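Side-chain contacts in START domain-containing protein 10 (Homo sapiens, PDB 6SER), which transfers phosphatidylcholine and phosphatidylethanolamine between membranes, preferring lipids with a palmitoyl or stearoyl chain at sn-1 and an unsaturated 18-carbon chain at sn-2: residues P25-Q28 / D29-F33; E90-K93 / K94-N98. All blocks are in the same frame, centred on the assembly; numbering follows the deposited sequence.

Contact 1. Residues P25-Q28 / D29-F33; sequences PDDQ and DFRSF
D26 and D29 form a capping box at the start of helix 27-38. D26 is the N-cap. Its OD1 accepts the backbone N-H of D29 at 3.1 Å, with the donor nearly in line with the C-O bond. A chi1 of 65° sets CG of D26 between its own N and carbonyl carbon and turns the carboxylate toward the N-H groups of the first turn. In return D29 OD1 takes the N-H of D26 at 3.2 Å, on the anti side of the carboxylate. The box brings two acceptors together, since D26 OD1 lies 2.8 Å from D29 OD1. This crowding might raise the proton affinity of one acid, though the N-H groups at the helix start would offset it.

R31, one turn on from D27, can be followed outward. Its CB sits by the carbonyl O of Q28, and CG runs past the carbonyl O of D27. That oxygen also lies over one face of the guanidinium and accepts the N-H of R31. The chain bends at chi3 (-52°), which carries the guanidinium back toward the helix start. NE makes a weak bond to Q28 OE1. NH1 lies 3.4 Å from D27 OD2, a salt bridge of charges only, because the oxygen is well out of the guanidinium plane.

The inner side of the turn is apolar. P25 CB meets F30 CE2 at 4.0 Å, and both residues pack on strands 127-139 and 142-151, touching S135 and M146. The helix is thereby seated on the START-domain sheet.

The tip of R31 has the straight bond: NH2 reaches Q28 OE1 at 2.8 Å with an N-H...O angle of 170°, in both the amide carbonyl plane and the guanidinium plane.

Contact 2. Residues E90-K93 / K94-N98; sequences EYRK and KWDSN. With PO4 (phosphate ion), chain B.
Ring contacts join Y91 to W95. The indole brings CD1 over one face of the tyrosine ring, toward its rim, 3.3 Å from Y91 CD2. The two planes are inclined at 49°, so the pair is oblique. With chi1 at 63° the W95 indole folds back along the helix toward Y91. Y91 also lies against CB and CG of K94. Its hydroxyl bonds to the carbonyl O of A218, and its ring meets Y222 edge-to-face.

The charged contacts centre on R92. NH1 gives D96 OD2 a salt-bridged hydrogen bond of 2.7 Å, in the guanidinium plane but on the anti side of the carboxylate and well out of its plane. CH2 of W95 lies over the centre of one guanidinium face, 3.9 Å above it. D96 OD2 has a second partner in Y117 OH, which helps fix the carboxylate.

This is the C-terminal end of helix 89-95 in the helix-grip fold of the START domain. Y91 and W95 pack it against helix 197-227, the C-terminal helix that in START domains closes over the lipid cavity. D96 leaves helical geometry and begins an Asx turn: its OD1 accepts the backbone N of N98 at 2.8 Å.

Backbone bonds close the last turn. The N-H of K94 reaches Y91 O at 2.8 Å, from above the carbonyl plane. D96 N bonds to R92 O, also at 2.8 Å.

The bound phosphate, probably from the crystallisation liquor, is held weakly by K94, with NZ 3.3 Å from its O3. W225 NE1 and H229 NE2 also bond to it.

How the contacts relate
Contacts 1 and 2 both belong to the START domain but lie on opposite sides of the chain's centre. Their centres are 28 Å apart and their nearest atoms about 13 Å apart. Contact 1 opens a helix that rests on strands 127-139 and 142-151, across the sheet from contact 2. Contact 2 ends a helix beside helix 197-227, the lid of the lipid cavity in START domains. The chain then runs directly into strand 99-109 of the same sheet. The R92 side chain is about 3 Å from a bound triethylene glycol and about 6 Å from a di(hydroxyethyl)ether. Both are probably crystallisation additives, but they may mark part of the lipid pocket.

Contact 1. Residues P25-Q28 / D29-F33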
loop_
_atom_site.group_PDB
_atom_site.type_symbol
_atom_site.label_atom_id
_atom_site.label_comp_id
_atom_site.label_asym_id
_atom_site.label_seq_id
_atom_site.Cartn_x
_atom_site.Cartn_y
_atom_site.Cartn_z
ATOM N N PRO A 25 3.580 -0.171 -13.993
ATOM C CA PRO A 25 3.070 1.203 -14.064
ATOM C C PRO A 25 3.971 2.097 -14.901
ATOM O O PRO A 25 5.190 2.119 -14.722
ATOM C CB PRO A 25 3.047 1.637 -12.596
ATOM C CG PRO A 25 2.871 0.358 -11.836
ATOM C CD PRO A 25 3.636 -0.672 -12.609
ATOM N N ASP A 26 3.367 2.818 -15.838
ATOM C CA ASP A 26 4.145 3.734 -16.648
ATOM C C ASP A 26 4.109 5.121 -16.018
ATOM O O ASP A 26 3.579 5.322 -14.923
ATOM C CB ASP A 26 3.652 3.741 -18.095
ATOM C CG ASP A 26 2.243 4.280 -18.244
ATOM O OD1 ASP A 26 1.589 4.596 -17.232
ATOM O OD2 ASP A 26 1.788 4.386 -19.398
ATOM N N ASP A 27 4.677 6.093 -16.726
ATOM C CA ASP A 27 4.831 7.425 -16.157
ATOM C C ASP A 27 3.483 8.085 -15.902
ATOM O O ASP A 27 3.322 8.831 -14.931
ATOM C CB ASP A 27 5.677 8.286 -17.085
ATOM C CG ASP A 27 6.612 9.187 -16.333
ATOM O OD1 ASP A 27 7.809 8.850 -16.247
ATOM O OD2 ASP A 27 6.147 10.221 -15.808
ATOM N N GLN A 28 2.501 7.824 -16.763
ATOM C CA GLN A 28 1.183 8.417 -16.573
ATOM C C GLN A 28 0.475 7.833 -15.355
ATOM O O GLN A 28 -0.277 8.545 -14.680
ATOM C CB GLN A 28 0.349 8.227 -17.845
ATOM C CG GLN A 28 -1.118 8.629 -17.749
ATOM C CD GLN A 28 -1.327 10.120 -17.560
ATOM O OE1 GLN A 28 -0.434 10.931 -17.815
ATOM N NE2 GLN A 28 -2.521 10.491 -17.110
ATOM N N ASP A 29 0.713 6.552 -15.042
ATOM C CA ASP A 29 0.056 5.940 -13.888
ATOM C C ASP A 29 0.511 6.589 -12.588
ATOM O O ASP A 29 -0.302 6.836 -11.690
ATOM C CB ASP A 29 0.316 4.433 -13.850
ATOM C CG ASP A 29 -0.421 3.679 -14.948
ATOM O OD1 ASP A 29 0.204 2.836 -15.620
ATOM O OD2 ASP A 29 -1.628 3.927 -15.142
ATOM N N PHE A 30 1.767 6.965 -12.524
ATOM C CA PHE A 30 2.318 7.652 -11.344
ATOM C C PHE A 30 1.700 9.044 -11.253
ATOM O O PHE A 30 1.382 9.504 -10.216
ATOM C CB PHE A 30 3.838 7.704 -11.410
ATOM C CG PHE A 30 4.507 6.435 -10.979
ATOM C CD1 PHE A 30 4.576 6.093 -9.662
ATOM C CD2 PHE A 30 5.070 5.581 -11.888
ATOM C CE1 PHE A 30 5.207 4.938 -9.258
ATOM C CE2 PHE A 30 5.677 4.412 -11.492
ATOM C CZ PHE A 30 5.757 4.098 -10.171
ATOM N N ARG A 31 1.507 9.683 -12.390
ATOM C CA ARG A 31 0.931 11.041 -12.435
ATOM C C ARG A 31 -0.534 10.995 -12.004
ATOM O O ARG A 31 -0.933 11.742 -11.177
ATOM C CB ARG A 31 1.136 11.649 -13.819
ATOM C CG ARG A 31 2.523 12.237 -13.989
ATOM C CD ARG A 31 2.684 13.251 -15.085
ATOM N NE ARG A 31 2.158 12.607 -16.256
ATOM C CZ ARG A 31 2.873 12.249 -17.293
ATOM N NH1 ARG A 31 4.162 12.523 -17.331
ATOM N NH2 ARG A 31 2.290 11.602 -18.274
ATOM N N SER A 32 -1.275 10.047 -12.522
ATOM C CA SER A 32 -2.696 9.927 -12.181
ATOM C C SER A 32 -2.816 9.688 -10.696
ATOM O O SER A 32 -3.681 10.236 -10.134
ATOM C CB SER A 32 -3.318 8.812 -12.910
ATOM O OG SER A 32 -3.744 9.222 -14.162
ATOM N N PHE A 33 -2.001 8.804 -10.161
ATOM C CA PHE A 33 -2.018 8.505 -8.724
ATOM C C PHE A 33 -1.718 9.755 -7.918
ATOM O O PHE A 33 -2.429 10.036 -7.079
ATOM C CB PHE A 33 -1.128 7.321 -8.394
ATOM C CG PHE A 33 -1.162 6.978 -6.946
ATOM C CD1 PHE A 33 -2.058 6.078 -6.443
ATOM C CD2 PHE A 33 -0.359 7.642 -6.079
ATOM C CE1 PHE A 33 -2.091 5.814 -5.094
ATOM C CE2 PHE A 33 -0.392 7.380 -4.736
ATOM C CZ PHE A 33 -1.264 6.472 -4.249
#

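Contact 2. Residues E90-K93 / K94-N98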
loop_
_atom_site.group_PDB
_atom_site.type_symbol
_atom_site.label_atom_id
_atom_site.label_comp_id
_atom_site.label_asym_id
_atom_site.label_seq_id
_atom_site.Cartn_x
_atom_site.Cartn_y
_atom_site.Cartn_z
ATOM N N GLU A 90 10.907 -6.361 5.926
ATOM C CA GLU A 90 11.316 -7.017 7.164
ATOM C C GLU A 90 10.778 -6.290 8.391
ATOM O O GLU A 90 10.301 -6.925 9.339
ATOM C CB GLU A 90 12.840 -7.098 7.233
ATOM C CG GLU A 90 13.326 -7.596 8.567
ATOM C CD GLU A 90 14.849 -7.597 8.700
ATOM O OE1 GLU A 90 15.345 -8.382 9.521
ATOM O OE2 GLU A 90 15.542 -6.825 8.007
ATOM N N TYR A 91 10.874 -4.957 8.399
ATOM C CA TYR A 91 10.385 -4.130 9.499
ATOM C C TYR A 91 8.871 -4.226 9.703
ATOM O O TYR A 91 8.407 -3.987 10.820
ATOM C CB TYR A 91 10.770 -2.672 9.235
ATOM C CG TYR A 91 10.569 -1.718 10.388
ATOM C CD1 TYR A 91 11.113 -1.982 11.639
ATOM C CD2 TYR A 91 9.870 -0.522 10.213
ATOM C CE1 TYR A 91 10.955 -1.088 12.693
ATOM C CE2 TYR A 91 9.708 0.377 11.260
ATOM C CZ TYR A 91 10.249 0.090 12.492
ATOM O OH TYR A 91 10.084 0.977 13.525
ATOM N N ARG A 92 8.097 -4.564 8.660
ATOM C CA ARG A 92 6.641 -4.642 8.793
ATOM C C ARG A 92 6.232 -5.505 9.973
ATOM O O ARG A 92 5.341 -5.138 10.744
ATOM C CB ARG A 92 6.003 -5.193 7.514
ATOM C CG ARG A 92 5.402 -4.144 6.585
ATOM C CD ARG A 92 3.951 -3.761 6.943
ATOM N NE ARG A 92 3.492 -2.666 6.085
ATOM C CZ ARG A 92 2.231 -2.259 5.957
ATOM N NH1 ARG A 92 1.255 -2.856 6.628
ATOM N NH2 ARG A 92 1.944 -1.250 5.140
ATOM N N LYS A 93 6.874 -6.656 10.140
ATOM C CA LYS A 93 6.497 -7.530 11.244
ATOM C C LYS A 93 6.845 -6.947 12.603
ATOM O O LYS A 93 6.322 -7.420 13.612
ATOM C CB LYS A 93 7.158 -8.889 11.091
ATOM C CG LYS A 93 6.453 -9.773 10.098
ATOM C CD LYS A 93 7.249 -11.039 9.871
ATOM C CE LYS A 93 6.535 -11.938 8.899
ATOM N NZ LYS A 93 7.320 -13.162 8.615
ATOM N N LYS A 94 7.713 -5.939 12.657
ATOM C CA LYS A 94 8.036 -5.335 13.942
ATOM C C LYS A 94 6.892 -4.463 14.454
ATOM O O LYS A 94 6.550 -4.533 15.640
ATOM C CB LYS A 94 9.337 -4.529 13.834
ATOM C CG LYS A 94 9.823 -3.917 15.147
ATOM C CD LYS A 94 10.318 -4.964 16.148
ATOM C CE LYS A 94 10.746 -4.303 17.465
ATOM N NZ LYS A 94 11.257 -5.282 18.470
ATOM N N TRP A 95 6.274 -3.654 13.581
ATOM C CA TRP A 95 5.262 -2.691 14.006
ATOM C C TRP A 95 3.843 -2.965 13.510
ATOM O O TRP A 95 2.912 -2.323 14.006
ATOM C CB TRP A 95 5.645 -1.269 13.563
ATOM C CG TRP A 95 5.726 -1.101 12.069
ATOM C CD1 TRP A 95 6.814 -1.339 11.276
ATOM C CD2 TRP A 95 4.682 -0.654 11.189
ATOM N NE1 TRP A 95 6.512 -1.070 9.961
ATOM C CE2 TRP A 95 5.210 -0.656 9.880
ATOM C CE3 TRP A 95 3.355 -0.255 11.381
ATOM C CZ2 TRP A 95 4.460 -0.276 8.773
ATOM C CZ3 TRP A 95 2.610 0.123 10.279
ATOM C CH2 TRP A 95 3.166 0.115 8.991
ATOM N N ASP A 96 3.647 -3.862 12.547
ATOM C CA ASP A 96 2.318 -4.157 12.005
ATOM C C ASP A 96 1.752 -5.332 12.796
ATOM O O ASP A 96 2.209 -6.470 12.650
ATOM C CB ASP A 96 2.405 -4.455 10.506
ATOM C CG ASP A 96 1.054 -4.825 9.868
ATOM O OD1 ASP A 96 0.126 -5.283 10.569
ATOM O OD2 ASP A 96 0.938 -4.687 8.626
ATOM N N SER A 97 0.759 -5.054 13.638
ATOM C CA SER A 97 0.227 -6.081 14.526
ATOM C C SER A 97 -0.706 -7.063 13.826
ATOM O O SER A 97 -1.070 -8.074 14.431
ATOM C CB SER A 97 -0.503 -5.420 15.695
ATOM O OG SER A 97 -1.348 -4.391 15.220
ATOM N N ASN A 98 -1.081 -6.809 12.572
ATOM C CA ASN A 98 -1.968 -7.711 11.850
ATOM C C ASN A 98 -1.257 -8.672 10.898
ATOM O O ASN A 98 -1.809 -9.737 10.600
ATOM C CB ASN A 98 -3.003 -6.901 11.062
ATOM C CG ASN A 98 -4.062 -6.299 11.955
ATOM O OD1 ASN A 98 -4.187 -6.672 13.123
ATOM N ND2 ASN A 98 -4.827 -5.360 11.416
HETATM P P PO4 B . 14.103 -7.515 16.689
HETATM O O1 PO4 B . 13.368 -7.160 15.523
HETATM O O2 PO4 B . 13.422 -8.504 17.401
HETATM O O3 PO4 B . 14.247 -6.375 17.481
HETATM O O4 PO4 B . 15.384 -8.025 16.332
#